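Local coordinates for N-acetyltransferase domain-containing protein (PDB 1WWZ), which probably transfers acyl groups from acetyl coenzyme A, which it binds, as a member of the GNAT family of N-acetyltransferases, at the interface of chains A and B. Numbering follows the deposited sequence. Chains: chain A/B, hypothetical protein PH1933.

The interface of chains A and B. Residues chain A 4, 99-100; chain B 157-158.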
# COMPACT_ATOMS: atom_id res chain seq x y z
N ILE A 4 -12.25 -3.29 -3.77
CA ILE A 4 -12.04 -1.97 -3.20
C ILE A 4 -11.08 -1.36 -4.20
O ILE A 4 -9.94 -1.78 -4.31
CB ILE A 4 -11.36 -2.03 -1.82
CG1 ILE A 4 -12.21 -2.86 -0.85
CG2 ILE A 4 -11.17 -0.61 -1.27
CD1 ILE A 4 -11.56 -3.09 0.49
N GLY A 99 -12.88 0.17 9.57
CA GLY A 99 -12.42 -1.07 10.18
C GLY A 99 -12.30 -2.24 9.22
O GLY A 99 -12.18 -3.39 9.66
N LYS A 100 -12.33 -1.96 7.92
CA LYS A 100 -12.22 -3.01 6.91
C LYS A 100 -10.96 -2.89 6.06
O LYS A 100 -10.84 -3.52 5.01
CB LYS A 100 -13.46 -2.98 6.01
CG LYS A 100 -14.77 -3.14 6.75
CD LYS A 100 -15.96 -3.04 5.81
CE LYS A 100 -17.28 -3.11 6.56
NZ LYS A 100 -17.43 -4.38 7.32
N GLN B 157 -10.21 -9.87 3.30
CA GLN B 157 -11.09 -8.71 3.20
C GLN B 157 -12.44 -9.02 3.81
O GLN B 157 -13.09 -10.01 3.46
CB GLN B 157 -11.27 -8.28 1.74
CG GLN B 157 -12.22 -7.10 1.56
CD GLN B 157 -11.75 -5.87 2.31
OE1 GLN B 157 -10.67 -5.34 2.04
NE2 GLN B 157 -12.54 -5.42 3.27
N ASN B 158 -12.86 -8.17 4.74
CA ASN B 158 -14.13 -8.35 5.42
C ASN B 158 -15.31 -7.76 4.65
O ASN B 158 -15.13 -6.87 3.82
CB ASN B 158 -14.07 -7.69 6.79
CG ASN B 158 -12.87 -8.13 7.60
OD1 ASN B 158 -12.04 -7.31 8.00
ND2 ASN B 158 -12.77 -9.43 7.84
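The C-terminal tail of chain B, just past strand 150-156, lays B:Gln157 between A:Ile4 and the backbone of A:Lys100. Its CB and CG serve mainly as a spacer: CG stands anti to the backbone N (chi1 178°), and a bend at chi2 (59°) then turns the amide back toward its own chain. At CD the contact begins. The end methyl CD1 of A:Ile4 sits over one face of the amide, 3.3 Å from CD of B:Gln157, with the two side chains crossing at a slant. An apolar branch suits this place, since it can cover a flat face without competing for the N-H groups. The methyl leans over that face toward the amide oxygen OE1, but its very short approach to OE1 is doubtful. The tip nitrogen NE2 makes two hydrogen bonds. One runs from NE2 to the carbonyl O of A:Lys100 at 3.1 Å, in that carbonyl's plane and on a lone pair, though the acceptor is tilted 16° from the glutamine amide plane, away from the methyl. The other, nearly straight, goes from NE2 to the carbonyl O of B:Asn158 at 3.0 Å and lies in the amide plane. This internal bond closes a small ring between side chain and following carbonyl and helps fix the amide's rotation, while the backbone stays extended. Shortening B:Gln157 to alanine is likely to leave the A:Lys100 carbonyl without this donor, uncover the isoleucine methyl and weaken the hold on the tail. A:Lys100 also sets its CB 3.8 Å from NE2 of B:Gln157; its chain runs straight to CE, then bends, and NZ points away from the amide. A:Gly99, whose positive phi suits glycine, helps shape the glycine-rich loop that leads into helix 102-115 and, in this family, cradles the coenzyme A pyrophosphate. B:Asn158 loses 32 Å² of surface to the partner but contributes chiefly its backbone carbonyl. The patch thus links one chain's tail to the acetyl-CoA-binding loop of the other in the deposited assembly; the whole interface is not an exact two-fold and may reflect crystal packing.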